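Local structure of cycloserine biosynthesis protein DcsG (Streptomyces lavendulae, 6JIL) at residues I200-M205 with H213-D218; R220-A225 with L279-D284; F69-S74 with L85-L90; W57-A60 with E65-A68. The protein catalyses the ATP- and magnesium-dependent cyclisation of O-ureido-D-serine to the antibiotic D-cycloserine. All blocks are in the same frame, centred on the assembly; numbering follows the deposited sequence.

In the fold
Contacts 1 and 2 lie side by side in the ATP-grasp region, their centres 13 Å apart. Strands 195-202 and 220-223 are neighbours in one antiparallel sheet, and the loop of contact 1 connects them. His201 N lies 2.8 Å from Gln221 O, and Pro215 O lies 2.6 Å from NH2 of Arg220, an inferred active-site residue. Contact 1 also touches the ADP ribose. Contacts 3 and 4 share helix 63-76, with centres 9 Å apart, and belong to the N-terminal part of the chain; Leu90 CD2 packs on Phe66 CD2 at 3.7 Å. From contact 4, the Trp59 side chain stands about 7 Å from ADP, side chain to ligand.

Contact 1 (I200-M205 with H213-D218); sequences IHKGAM and HVPTLD. With ADP (adenosine-5'-diphosphate), chain G.
The chain turns back on itself between Met205 and His213, where the backbone N of His213 donates to Met205 O over 2.6 Å, nearly straight at 173°. This bond pinches together the two limbs of the loop that joins strands 195-202 and 220-223 of the ATP-grasp fold, and the loop edges the ADP pocket. Met205, built as selenomethionine, carries the packing. Its chain bends at chi2 and chi3, which carries SE back over the 213-218 backbone, 3.3 Å from Pro215 N and 3.5 Å from Val214 C. SE also meets Pro215 CD and His213 CB, so the fit is tight on this side. Pro215 is the centre of an inverse gamma turn, in which Thr216 N bonds to Val214 O at 2.7 Å. The turn leaves the proline ring beside Lys202: the two side chains run in the same direction, with Lys202 CD 3.8 Å from Pro215 CB. Beyond this, Lys202 NZ bonds a tartaric acid molecule, probably from the crystallisation liquor, and forms long, weak ion pairs with Asp188 and Glu186. His213 ND1 is buried and has no polar partner in the model, whereas His213 O is bonded by the ATP-binding Ser144. Met205 also touches the nucleotide: its N donates to ADP O2' at 3.2 Å, bent to 138°, and its CG rests 3.5 Å from ADP O3'.

Contact 2 (R220-A225 with L279-D284); sequences RQARDA and LTFSED
Strand 220-223, an outermost strand of the five-stranded antiparallel sheet in the ATP-grasp fold, runs past the ring of Phe281, which closes a short 3-10 segment leading toward helix 285-296. Three consecutive ring atoms follow three consecutive residues of the strand. Phe281 CZ meets Arg220 CB at 3.5 Å, CE2 meets Gln221 CA at 3.4 Å, and CD2 lies 3.2 Å from Ala222 N. The ring takes this course because its CG is rotated beside the backbone N, away from the carbonyl carbon (chi1 -77°), which carries it out toward the strand. No hydrogen bond crosses here; the contact is van der Waals, close to the surface. The Phe281 side chain also touches Ile200 of the adjoining strand 195-202. Phe281 thus packs on the root of Arg220, a residue inferred to be in the active site, while the rest of that side chain runs extended from CG to NE and away from the phenyl. Its guanidinium is bonded by partners beyond the two segments: NH2 bonds Pro215 O and a tartaric acid molecule, probably from the crystallisation liquor, and NH1 bonds Asn278 OD1 and Ser276 OG. Within 279-284 the turn is tied by Leu279 O, which accepts from Ser282 OG at 3.0 Å and from Ser282 N at 3.2 Å, both donors approaching the same face of its carbonyl plane.

Contact 3 (F69-S74 with L85-L90); sequences FCERVS and LVRWAL
Cys70 SG sits beside its own backbone N (chi1 -63°) and Val86 CG1 beside its own carbonyl carbon, and these rotations set sulfur and methyl against each other across two helices, 4.1 Å apart. A second pair meets farther out. Glu71 leaves its helix with CG opposite the backbone N, then bends at chi2 (57°), swinging its carboxylate toward Arg87, whose chain stretches out from CG to NE to meet it. The two side chains approach at a slant, yet their flat ends are nearly parallel, with planes 17° apart. Glu71 OE1 lies near the guanidinium plane at its edge, 3.9 Å from Arg87 NH2, a long salt bridge. One water bridges the two groups: Arg87 NE gives it a 2.6 Å hydrogen bond in the guanidinium plane, and it donates weakly to Glu71 OE1 at 3.3 Å. Helix 63-76 is the crossover of a beta-alpha-beta unit between the parallel, adjacent strands 50-55 and 78-79 of the N-terminal sheet, and helix 83-89 follows the second strand. Phe53 of strand 50-55 touches both Cys70 and Val86, so the buried pair faces the sheet, while Arg87 is exposed. Met83, from helix 83-89, also touches Cys70 and Glu71. Glu71 OE2 has a weak hydrogen bond to His75 NE2. The backbone O of Glu71 accepts from Ser74 OG one turn on, at 2.5 Å.

Contact 4 (W57-A60 with E65-A68); sequences WTWA and EFLA
Apolar contact between Trp59 and Phe66 comes first, and it is made by the base of the tryptophan: Trp59 CB sits 3.5 Å from both CB and CG of Phe66, with Phe66 CD2 at 3.8 Å. Trp59 holds CG between its backbone N and carbonyl carbon (chi1 69°), a rotation that leaves CB against the phenylalanine while the far end of the indole leads away. Phe66 points CG opposite its backbone N, bringing its ring up to that CB. The aromatic interaction is looser. The five-membered ring of Trp59 and the Phe66 ring have centroids 5.5 Å apart and planes inclined by 38°, an oblique pair. Phe66 also has an edge-to-face partner, Trp38. Polar bonds do not cross the contact, but each indole N-H of the 3-10 turn has a partner outside the two segments: Trp59 NE1 bonds Glu274 OE2, and Trp57 NE1 bonds the backbone O of the same glutamate. Thr58 OG1 adds a bond to Asp9 OD1. The Trp59 side chain lies about 6 Å from that of the ATP-binding Lys92. The pair is buried where the chain leaves strand 50-55 of the parallel N-terminal sheet, makes its 3-10 turn and enters helix 63-76; Leu90, just after helix 83-89, meets the Phe66 ring with its side chain and the Trp59 indole with its backbone O.

Contact 1 (I200-M205 with H213-D218)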
loop_
_atom_site.group_PDB
_atom_site.type_symbol
_atom_site.label_atom_id
_atom_site.label_comp_id
_atom_site.label_asym_id
_atom_site.label_seq_id
_atom_site.Cartn_x
_atom_site.Cartn_y
_atom_site.Cartn_z
ATOM N N ILE A 200 -6.879 8.736 8.844
ATOM C CA ILE A 200 -5.894 9.472 9.611
ATOM C C ILE A 200 -5.210 10.446 8.673
ATOM O O ILE A 200 -5.351 10.376 7.455
ATOM C CB ILE A 200 -4.783 8.562 10.193
ATOM C CG1 ILE A 200 -3.823 8.138 9.075
ATOM C CG2 ILE A 200 -5.396 7.344 10.866
ATOM C CD1 ILE A 200 -2.580 7.410 9.557
ATOM N N HIS A 201 -4.479 11.374 9.263
ATOM C CA HIS A 201 -3.710 12.313 8.496
ATOM C C HIS A 201 -2.277 11.835 8.712
ATOM O O HIS A 201 -1.916 11.404 9.813
ATOM C CB HIS A 201 -3.891 13.738 9.019
ATOM C CG HIS A 201 -2.838 14.682 8.540
ATOM N ND1 HIS A 201 -1.717 14.982 9.282
ATOM C CD2 HIS A 201 -2.691 15.328 7.360
ATOM C CE1 HIS A 201 -0.924 15.771 8.580
ATOM N NE2 HIS A 201 -1.492 15.995 7.410
ATOM N N LYS A 202 -1.481 11.858 7.651
ATOM C CA LYS A 202 -0.093 11.445 7.739
ATOM C C LYS A 202 0.729 12.593 7.169
ATOM O O LYS A 202 0.470 13.049 6.053
ATOM C CB LYS A 202 0.143 10.168 6.924
ATOM C CG LYS A 202 1.581 9.675 6.982
ATOM C CD LYS A 202 1.861 8.584 5.953
ATOM C CE LYS A 202 1.065 7.318 6.238
ATOM N NZ LYS A 202 1.385 6.240 5.267
ATOM N N GLY A 203 1.710 13.065 7.934
ATOM C CA GLY A 203 2.533 14.167 7.469
ATOM C C GLY A 203 3.348 13.820 6.239
ATOM O O GLY A 203 3.448 12.653 5.863
ATOM N N ALA A 204 3.926 14.839 5.608
ATOM C CA ALA A 204 4.750 14.635 4.423
ATOM C C ALA A 204 5.943 13.770 4.823
ATOM O O ALA A 204 6.387 13.819 5.963
ATOM C CB ALA A 204 5.220 15.982 3.880
HETATM N N MSE A 205 6.460 12.979 3.889
HETATM C CA MSE A 205 7.594 12.101 4.178
HETATM C C MSE A 205 8.892 12.569 3.522
HETATM O O MSE A 205 9.988 12.322 4.031
HETATM C CB MSE A 205 7.280 10.682 3.705
HETATM C CG MSE A 205 6.142 10.006 4.452
HETATM SE SE MSE A 205 6.626 9.541 6.269
HETATM C CE MSE A 205 5.496 10.767 7.250
ATOM N N HIS A 213 11.419 10.678 5.497
ATOM C CA HIS A 213 10.889 10.128 6.733
ATOM C C HIS A 213 10.171 8.812 6.527
ATOM O O HIS A 213 9.892 8.396 5.403
ATOM C CB HIS A 213 9.939 11.122 7.410
ATOM C CG HIS A 213 10.637 12.305 8.000
ATOM N ND1 HIS A 213 10.361 13.601 7.619
ATOM C CD2 HIS A 213 11.627 12.383 8.922
ATOM C CE1 HIS A 213 11.153 14.427 8.280
ATOM N NE2 HIS A 213 11.929 13.714 9.076
ATOM N N VAL A 214 9.882 8.169 7.647
ATOM C CA VAL A 214 9.192 6.901 7.681
ATOM C C VAL A 214 7.960 7.194 8.562
ATOM O O VAL A 214 8.085 7.786 9.629
ATOM C CB VAL A 214 10.163 5.826 8.259
ATOM C CG1 VAL A 214 9.700 5.314 9.607
ATOM C CG2 VAL A 214 10.334 4.720 7.253
ATOM N N PRO A 215 6.756 6.803 8.107
ATOM C CA PRO A 215 5.485 7.024 8.814
ATOM C C PRO A 215 5.304 6.434 10.209
ATOM O O PRO A 215 4.489 5.537 10.407
ATOM C CB PRO A 215 4.458 6.484 7.829
ATOM C CG PRO A 215 5.177 5.342 7.229
ATOM C CD PRO A 215 6.538 5.937 6.936
ATOM N N THR A 216 6.051 6.957 11.175
ATOM C CA THR A 216 5.953 6.500 12.555
ATOM C C THR A 216 4.719 7.127 13.216
ATOM O O THR A 216 4.127 8.057 12.674
ATOM C CB THR A 216 7.218 6.880 13.336
ATOM O OG1 THR A 216 7.612 8.213 12.982
ATOM C CG2 THR A 216 8.349 5.917 13.013
ATOM N N LEU A 217 4.338 6.624 14.386
ATOM C CA LEU A 217 3.157 7.132 15.095
ATOM C C LEU A 217 3.059 8.646 15.248
ATOM O O LEU A 217 1.969 9.206 15.161
ATOM C CB LEU A 217 3.041 6.477 16.477
ATOM C CG LEU A 217 2.631 5.007 16.401
ATOM C CD1 LEU A 217 2.564 4.398 17.793
ATOM C CD2 LEU A 217 1.281 4.917 15.703
ATOM N N ASP A 218 4.182 9.314 15.480
ATOM C CA ASP A 218 4.141 10.761 15.634
ATOM C C ASP A 218 3.774 11.464 14.326
ATOM O O ASP A 218 3.422 12.646 14.315
ATOM C CB ASP A 218 5.478 11.269 16.181
ATOM C CG ASP A 218 6.662 10.788 15.376
ATOM O OD1 ASP A 218 6.702 9.594 15.014
ATOM O OD2 ASP A 218 7.564 11.608 15.121
HETATM P PB ADP G . 5.156 3.943 0.016
HETATM O O1B ADP G . 4.458 4.720 1.245
HETATM O O2B ADP G . 4.369 2.675 -0.307
HETATM O O3B ADP G . 6.596 3.564 0.426
HETATM P PA ADP G . 4.367 6.251 -1.255
HETATM O O1A ADP G . 3.682 6.457 -2.530
HETATM O O2A ADP G . 3.265 6.230 -0.109
HETATM O O3A ADP G . 5.205 4.852 -1.343
HETATM O "O5'" ADP G . 5.417 7.452 -1.050
HETATM C "C5'" ADP G . 5.826 7.503 0.318
HETATM C "C4'" ADP G . 5.723 8.955 0.803
HETATM O "O4'" ADP G . 6.436 9.831 -0.099
HETATM C "C3'" ADP G . 4.273 9.424 0.834
HETATM O "O3'" ADP G . 3.656 9.152 2.086
HETATM C "C2'" ADP G . 4.387 10.920 0.529
HETATM O "O2'" ADP G . 4.556 11.692 1.722
HETATM C "C1'" ADP G . 5.616 11.001 -0.405
HETATM N N9 ADP G . 5.212 11.019 -1.840
HETATM C C8 ADP G . 5.334 9.997 -2.749
HETATM N N7 ADP G . 4.932 10.378 -3.925
HETATM C C5 ADP G . 4.521 11.661 -3.862
HETATM C C6 ADP G . 4.198 12.649 -4.831
HETATM N N6 ADP G . 4.047 12.309 -6.168
HETATM N N1 ADP G . 4.059 13.927 -4.429
HETATM C C2 ADP G . 4.221 14.286 -3.154
HETATM N N3 ADP G . 4.531 13.397 -2.213
HETATM C C4 ADP G . 4.689 12.094 -2.513
#

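Contact 2 (R220-A225 with L279-D284)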
loop_
_atom_site.group_PDB
_atom_site.type_symbol
_atom_site.label_atom_id
_atom_site.label_comp_id
_atom_site.label_asym_id
_atom_site.label_seq_id
_atom_site.Cartn_x
_atom_site.Cartn_y
_atom_site.Cartn_z
ATOM N N ARG A 220 1.290 10.432 12.526
ATOM C CA ARG A 220 -0.125 10.135 12.296
ATOM C C ARG A 220 -1.075 10.705 13.341
ATOM O O ARG A 220 -0.697 10.925 14.487
ATOM C CB ARG A 220 -0.339 8.625 12.239
ATOM C CG ARG A 220 0.742 7.880 11.496
ATOM C CD ARG A 220 0.407 6.413 11.383
ATOM N NE ARG A 220 1.531 5.675 10.834
ATOM C CZ ARG A 220 1.422 4.543 10.154
ATOM N NH1 ARG A 220 0.227 4.016 9.933
ATOM N NH2 ARG A 220 2.510 3.933 9.708
ATOM N N GLN A 221 -2.317 10.930 12.929
ATOM C CA GLN A 221 -3.350 11.430 13.820
ATOM C C GLN A 221 -4.733 11.231 13.219
ATOM O O GLN A 221 -4.932 11.423 12.016
ATOM C CB GLN A 221 -3.119 12.905 14.164
ATOM C CG GLN A 221 -2.901 13.825 13.004
ATOM C CD GLN A 221 -2.698 15.256 13.460
ATOM O OE1 GLN A 221 -1.821 15.540 14.281
ATOM N NE2 GLN A 221 -3.511 16.170 12.933
ATOM N N ALA A 222 -5.676 10.817 14.065
ATOM C CA ALA A 222 -7.056 10.572 13.652
ATOM C C ALA A 222 -7.609 11.709 12.796
ATOM O O ALA A 222 -7.423 12.882 13.102
ATOM C CB ALA A 222 -7.940 10.366 14.881
ATOM N N ARG A 223 -8.293 11.347 11.720
ATOM C CA ARG A 223 -8.869 12.329 10.817
ATOM C C ARG A 223 -10.229 11.844 10.339
ATOM O O ARG A 223 -10.483 10.646 10.248
ATOM C CB ARG A 223 -7.958 12.517 9.607
ATOM C CG ARG A 223 -8.229 13.763 8.789
ATOM C CD ARG A 223 -7.512 14.963 9.393
ATOM N NE ARG A 223 -6.909 15.800 8.360
ATOM C CZ ARG A 223 -6.012 16.754 8.598
ATOM N NH1 ARG A 223 -5.610 16.996 9.842
ATOM N NH2 ARG A 223 -5.508 17.461 7.594
ATOM N N ASP A 224 -11.112 12.776 10.035
ATOM C CA ASP A 224 -12.423 12.401 9.535
ATOM C C ASP A 224 -12.441 12.774 8.061
ATOM O O ASP A 224 -12.472 13.956 7.715
ATOM C CB ASP A 224 -13.503 13.156 10.293
ATOM C CG ASP A 224 -14.637 12.260 10.706
ATOM O OD1 ASP A 224 -15.489 11.952 9.844
ATOM O OD2 ASP A 224 -14.661 11.845 11.889
ATOM N N ALA A 225 -12.396 11.769 7.195
ATOM C CA ALA A 225 -12.381 12.006 5.753
ATOM C C ALA A 225 -13.701 12.607 5.300
ATOM O O ALA A 225 -14.764 12.185 5.760
ATOM C CB ALA A 225 -12.116 10.701 5.010
ATOM N N LEU A 279 -5.772 0.873 13.028
ATOM C CA LEU A 279 -6.852 0.428 13.903
ATOM C C LEU A 279 -6.920 1.185 15.224
ATOM O O LEU A 279 -8.008 1.472 15.722
ATOM C CB LEU A 279 -6.708 -1.069 14.194
ATOM C CG LEU A 279 -6.725 -2.014 12.988
ATOM C CD1 LEU A 279 -6.609 -3.460 13.466
ATOM C CD2 LEU A 279 -8.007 -1.808 12.190
ATOM N N THR A 280 -5.762 1.514 15.786
ATOM C CA THR A 280 -5.707 2.206 17.066
ATOM C C THR A 280 -6.112 3.679 17.017
ATOM O O THR A 280 -6.113 4.362 18.045
ATOM C CB THR A 280 -4.300 2.069 17.705
ATOM O OG1 THR A 280 -3.325 2.726 16.888
ATOM C CG2 THR A 280 -3.921 0.593 17.824
ATOM N N PHE A 281 -6.459 4.168 15.829
ATOM C CA PHE A 281 -6.895 5.557 15.680
ATOM C C PHE A 281 -8.411 5.653 15.539
ATOM O O PHE A 281 -8.950 6.740 15.357
ATOM C CB PHE A 281 -6.259 6.218 14.453
ATOM C CG PHE A 281 -4.833 6.624 14.650
ATOM C CD1 PHE A 281 -3.804 5.701 14.500
ATOM C CD2 PHE A 281 -4.515 7.943 14.957
ATOM C CE1 PHE A 281 -2.481 6.087 14.648
ATOM C CE2 PHE A 281 -3.194 8.337 15.109
ATOM C CZ PHE A 281 -2.175 7.408 14.953
ATOM N N SER A 282 -9.089 4.513 15.603
ATOM C CA SER A 282 -10.546 4.466 15.482
ATOM C C SER A 282 -11.066 3.730 16.704
ATOM O O SER A 282 -10.341 2.928 17.281
ATOM C CB SER A 282 -10.940 3.690 14.229
ATOM O OG SER A 282 -10.586 2.323 14.365
ATOM N N GLU A 283 -12.313 3.960 17.095
ATOM C CA GLU A 283 -12.815 3.269 18.278
ATOM C C GLU A 283 -13.378 1.876 18.028
ATOM O O GLU A 283 -13.603 1.131 18.977
ATOM C CB GLU A 283 -13.859 4.113 19.020
ATOM C CG GLU A 283 -14.127 3.626 20.462
ATOM C CD GLU A 283 -12.925 3.805 21.404
ATOM O OE1 GLU A 283 -12.646 4.957 21.804
ATOM O OE2 GLU A 283 -12.257 2.798 21.745
ATOM N N ASP A 284 -13.603 1.506 16.771
ATOM C CA ASP A 284 -14.127 0.168 16.503
ATOM C C ASP A 284 -13.575 -0.463 15.228
ATOM O O ASP A 284 -14.073 -1.492 14.768
ATOM C CB ASP A 284 -15.658 0.197 16.449
ATOM C CG ASP A 284 -16.187 0.983 15.266
ATOM O OD1 ASP A 284 -15.787 2.155 15.096
ATOM O OD2 ASP A 284 -17.012 0.432 14.508
#

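Contact 3 (F69-S74 with L85-L90)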
loop_
_atom_site.group_PDB
_atom_site.type_symbol
_atom_site.label_atom_id
_atom_site.label_comp_id
_atom_site.label_asym_id
_atom_site.label_seq_id
_atom_site.Cartn_x
_atom_site.Cartn_y
_atom_site.Cartn_z
ATOM N N PHE A 69 6.606 -17.142 -1.610
ATOM C CA PHE A 69 6.077 -17.643 -0.351
ATOM C C PHE A 69 4.560 -17.701 -0.445
ATOM O O PHE A 69 3.953 -18.724 -0.166
ATOM C CB PHE A 69 6.493 -16.721 0.797
ATOM C CG PHE A 69 5.662 -16.885 2.038
ATOM C CD1 PHE A 69 5.860 -17.960 2.889
ATOM C CD2 PHE A 69 4.664 -15.962 2.345
ATOM C CE1 PHE A 69 5.072 -18.117 4.042
ATOM C CE2 PHE A 69 3.871 -16.108 3.492
ATOM C CZ PHE A 69 4.078 -17.186 4.338
ATOM N N CYS A 70 3.955 -16.592 -0.848
ATOM C CA CYS A 70 2.508 -16.525 -0.985
ATOM C C CYS A 70 2.006 -17.620 -1.920
ATOM O O CYS A 70 1.039 -18.317 -1.611
ATOM C CB CYS A 70 2.092 -15.153 -1.519
ATOM S SG CYS A 70 2.489 -13.785 -0.419
ATOM N N GLU A 71 2.664 -17.755 -3.069
ATOM C CA GLU A 71 2.310 -18.765 -4.055
ATOM C C GLU A 71 2.308 -20.168 -3.440
ATOM O O GLU A 71 1.352 -20.922 -3.612
ATOM C CB GLU A 71 3.292 -18.707 -5.226
ATOM C CG GLU A 71 3.048 -19.724 -6.333
ATOM C CD GLU A 71 1.653 -19.626 -6.933
ATOM O OE1 GLU A 71 1.147 -18.494 -7.109
ATOM O OE2 GLU A 71 1.069 -20.686 -7.239
ATOM N N ARG A 72 3.372 -20.518 -2.723
ATOM C CA ARG A 72 3.463 -21.838 -2.098
ATOM C C ARG A 72 2.405 -22.053 -1.017
ATOM O O ARG A 72 1.924 -23.166 -0.826
ATOM C CB ARG A 72 4.833 -22.050 -1.453
ATOM C CG ARG A 72 6.006 -22.159 -2.406
ATOM C CD ARG A 72 7.213 -22.761 -1.662
ATOM N NE ARG A 72 7.637 -21.918 -0.551
ATOM C CZ ARG A 72 8.363 -20.814 -0.686
ATOM N NH1 ARG A 72 8.758 -20.422 -1.892
ATOM N NH2 ARG A 72 8.675 -20.087 0.379
ATOM N N VAL A 73 2.063 -20.992 -0.299
ATOM C CA VAL A 73 1.077 -21.091 0.761
ATOM C C VAL A 73 -0.325 -21.337 0.197
ATOM O O VAL A 73 -1.123 -22.052 0.797
ATOM C CB VAL A 73 1.077 -19.800 1.633
ATOM C CG1 VAL A 73 0.060 -19.920 2.770
ATOM C CG2 VAL A 73 2.470 -19.564 2.197
ATOM N N SER A 74 -0.607 -20.759 -0.965
ATOM C CA SER A 74 -1.914 -20.894 -1.607
ATOM C C SER A 74 -2.250 -22.332 -1.981
ATOM O O SER A 74 -3.412 -22.668 -2.204
ATOM C CB SER A 74 -1.974 -20.046 -2.873
ATOM O OG SER A 74 -1.127 -20.594 -3.866
ATOM N N LEU A 85 -4.953 -10.985 -6.538
ATOM C CA LEU A 85 -4.995 -9.751 -5.749
ATOM C C LEU A 85 -3.610 -9.428 -5.193
ATOM O O LEU A 85 -3.161 -8.290 -5.251
ATOM C CB LEU A 85 -5.969 -9.896 -4.571
ATOM C CG LEU A 85 -6.671 -8.659 -3.986
ATOM C CD1 LEU A 85 -6.997 -8.938 -2.535
ATOM C CD2 LEU A 85 -5.813 -7.418 -4.097
ATOM N N VAL A 86 -2.937 -10.432 -4.648
ATOM C CA VAL A 86 -1.612 -10.229 -4.080
ATOM C C VAL A 86 -0.600 -9.672 -5.083
ATOM O O VAL A 86 0.036 -8.653 -4.815
ATOM C CB VAL A 86 -1.055 -11.547 -3.479
ATOM C CG1 VAL A 86 0.402 -11.356 -3.024
ATOM C CG2 VAL A 86 -1.927 -11.980 -2.301
ATOM N N ARG A 87 -0.449 -10.327 -6.231
ATOM C CA ARG A 87 0.508 -9.864 -7.235
ATOM C C ARG A 87 0.195 -8.447 -7.699
ATOM O O ARG A 87 1.095 -7.631 -7.908
ATOM C CB ARG A 87 0.509 -10.780 -8.467
ATOM C CG ARG A 87 0.778 -12.245 -8.190
ATOM C CD ARG A 87 0.954 -13.031 -9.489
ATOM N NE ARG A 87 0.518 -14.418 -9.333
ATOM C CZ ARG A 87 -0.730 -14.845 -9.533
ATOM N NH1 ARG A 87 -1.680 -13.994 -9.907
ATOM N NH2 ARG A 87 -1.038 -16.123 -9.338
ATOM N N TRP A 88 -1.094 -8.173 -7.864
ATOM C CA TRP A 88 -1.568 -6.877 -8.334
ATOM C C TRP A 88 -1.403 -5.767 -7.288
ATOM O O TRP A 88 -1.011 -4.644 -7.621
ATOM C CB TRP A 88 -3.044 -6.996 -8.730
ATOM C CG TRP A 88 -3.589 -5.817 -9.487
ATOM C CD1 TRP A 88 -3.335 -5.491 -10.785
ATOM C CD2 TRP A 88 -4.458 -4.798 -8.983
ATOM N NE1 TRP A 88 -3.988 -4.335 -11.121
ATOM C CE2 TRP A 88 -4.685 -3.886 -10.035
ATOM C CE3 TRP A 88 -5.067 -4.567 -7.745
ATOM C CZ2 TRP A 88 -5.496 -2.755 -9.890
ATOM C CZ3 TRP A 88 -5.874 -3.438 -7.597
ATOM C CH2 TRP A 88 -6.078 -2.547 -8.669
ATOM N N ALA A 89 -1.685 -6.097 -6.028
ATOM C CA ALA A 89 -1.616 -5.134 -4.938
ATOM C C ALA A 89 -0.209 -4.774 -4.509
ATOM O O ALA A 89 0.002 -3.718 -3.929
ATOM C CB ALA A 89 -2.407 -5.650 -3.730
ATOM N N LEU A 90 0.753 -5.646 -4.784
ATOM C CA LEU A 90 2.139 -5.380 -4.399
ATOM C C LEU A 90 2.965 -4.698 -5.478
ATOM O O LEU A 90 4.194 -4.767 -5.458
ATOM C CB LEU A 90 2.836 -6.673 -3.976
ATOM C CG LEU A 90 2.568 -7.119 -2.540
ATOM C CD1 LEU A 90 1.093 -7.300 -2.346
ATOM C CD2 LEU A 90 3.317 -8.409 -2.243
HETATM O O HOH W 1 2.531 -15.726 -8.372
#

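Contact 4 (W57-A60 with E65-A68)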
loop_
_atom_site.group_PDB
_atom_site.type_symbol
_atom_site.label_atom_id
_atom_site.label_comp_id
_atom_site.label_asym_id
_atom_site.label_seq_id
_atom_site.Cartn_x
_atom_site.Cartn_y
_atom_site.Cartn_z
ATOM N N TRP A 57 6.323 -6.822 6.149
ATOM C CA TRP A 57 6.861 -5.671 5.448
ATOM C C TRP A 57 8.273 -5.686 4.895
ATOM O O TRP A 57 8.652 -4.764 4.167
ATOM C CB TRP A 57 6.607 -4.414 6.280
ATOM C CG TRP A 57 5.123 -4.185 6.485
ATOM C CD1 TRP A 57 4.114 -4.497 5.609
ATOM C CD2 TRP A 57 4.489 -3.600 7.626
ATOM N NE1 TRP A 57 2.897 -4.148 6.137
ATOM C CE2 TRP A 57 3.097 -3.593 7.374
ATOM C CE3 TRP A 57 4.959 -3.079 8.836
ATOM C CZ2 TRP A 57 2.173 -3.087 8.289
ATOM C CZ3 TRP A 57 4.037 -2.575 9.751
ATOM C CH2 TRP A 57 2.661 -2.584 9.470
ATOM N N THR A 58 9.052 -6.719 5.203
ATOM C CA THR A 58 10.391 -6.771 4.639
ATOM C C THR A 58 10.280 -7.318 3.213
ATOM O O THR A 58 11.287 -7.513 2.537
ATOM C CB THR A 58 11.359 -7.669 5.468
ATOM O OG1 THR A 58 10.847 -9.003 5.549
ATOM C CG2 THR A 58 11.536 -7.102 6.860
ATOM N N TRP A 59 9.054 -7.559 2.756
ATOM C CA TRP A 59 8.862 -8.067 1.401
ATOM C C TRP A 59 9.412 -7.039 0.427
ATOM O O TRP A 59 9.798 -7.377 -0.693
ATOM C CB TRP A 59 7.379 -8.324 1.094
ATOM C CG TRP A 59 6.526 -7.083 0.981
ATOM C CD1 TRP A 59 5.773 -6.504 1.967
ATOM C CD2 TRP A 59 6.368 -6.253 -0.177
ATOM N NE1 TRP A 59 5.160 -5.368 1.497
ATOM C CE2 TRP A 59 5.509 -5.188 0.185
ATOM C CE3 TRP A 59 6.869 -6.305 -1.484
ATOM C CZ2 TRP A 59 5.143 -4.181 -0.714
ATOM C CZ3 TRP A 59 6.505 -5.301 -2.376
ATOM C CH2 TRP A 59 5.650 -4.254 -1.984
ATOM N N ALA A 60 9.442 -5.781 0.863
ATOM C CA ALA A 60 9.953 -4.691 0.041
ATOM C C ALA A 60 11.443 -4.850 -0.235
ATOM O O ALA A 60 11.974 -4.227 -1.150
ATOM C CB ALA A 60 9.699 -3.353 0.722
ATOM N N GLU A 65 10.917 -13.166 -3.352
ATOM C CA GLU A 65 10.893 -14.166 -2.285
ATOM C C GLU A 65 9.535 -14.247 -1.605
ATOM O O GLU A 65 9.037 -15.343 -1.340
ATOM C CB GLU A 65 11.953 -13.864 -1.217
ATOM C CG GLU A 65 13.390 -14.157 -1.620
ATOM C CD GLU A 65 13.948 -13.167 -2.627
ATOM O OE1 GLU A 65 15.149 -13.274 -2.957
ATOM O OE2 GLU A 65 13.199 -12.283 -3.090
ATOM N N PHE A 66 8.944 -13.089 -1.322
ATOM C CA PHE A 66 7.649 -13.040 -0.655
ATOM C C PHE A 66 6.538 -13.540 -1.572
ATOM O O PHE A 66 5.632 -14.256 -1.133
ATOM C CB PHE A 66 7.324 -11.613 -0.194
ATOM C CG PHE A 66 6.001 -11.501 0.513
ATOM C CD1 PHE A 66 5.825 -12.057 1.776
ATOM C CD2 PHE A 66 4.914 -10.900 -0.105
ATOM C CE1 PHE A 66 4.586 -12.017 2.405
ATOM C CE2 PHE A 66 3.670 -10.857 0.520
ATOM C CZ PHE A 66 3.506 -11.416 1.773
ATOM N N LEU A 67 6.605 -13.152 -2.842
ATOM C CA LEU A 67 5.611 -13.579 -3.815
ATOM C C LEU A 67 5.653 -15.102 -3.938
ATOM O O LEU A 67 4.613 -15.747 -4.064
ATOM C CB LEU A 67 5.883 -12.929 -5.175
ATOM C CG LEU A 67 5.288 -11.539 -5.423
ATOM C CD1 LEU A 67 5.682 -10.613 -4.304
ATOM C CD2 LEU A 67 5.769 -10.977 -6.763
ATOM N N ALA A 68 6.855 -15.673 -3.891
ATOM C CA ALA A 68 7.021 -17.121 -3.990
ATOM C C ALA A 68 6.413 -17.784 -2.756
ATOM O O ALA A 68 5.788 -18.844 -2.840
ATOM C CB ALA A 68 8.507 -17.474 -4.104
#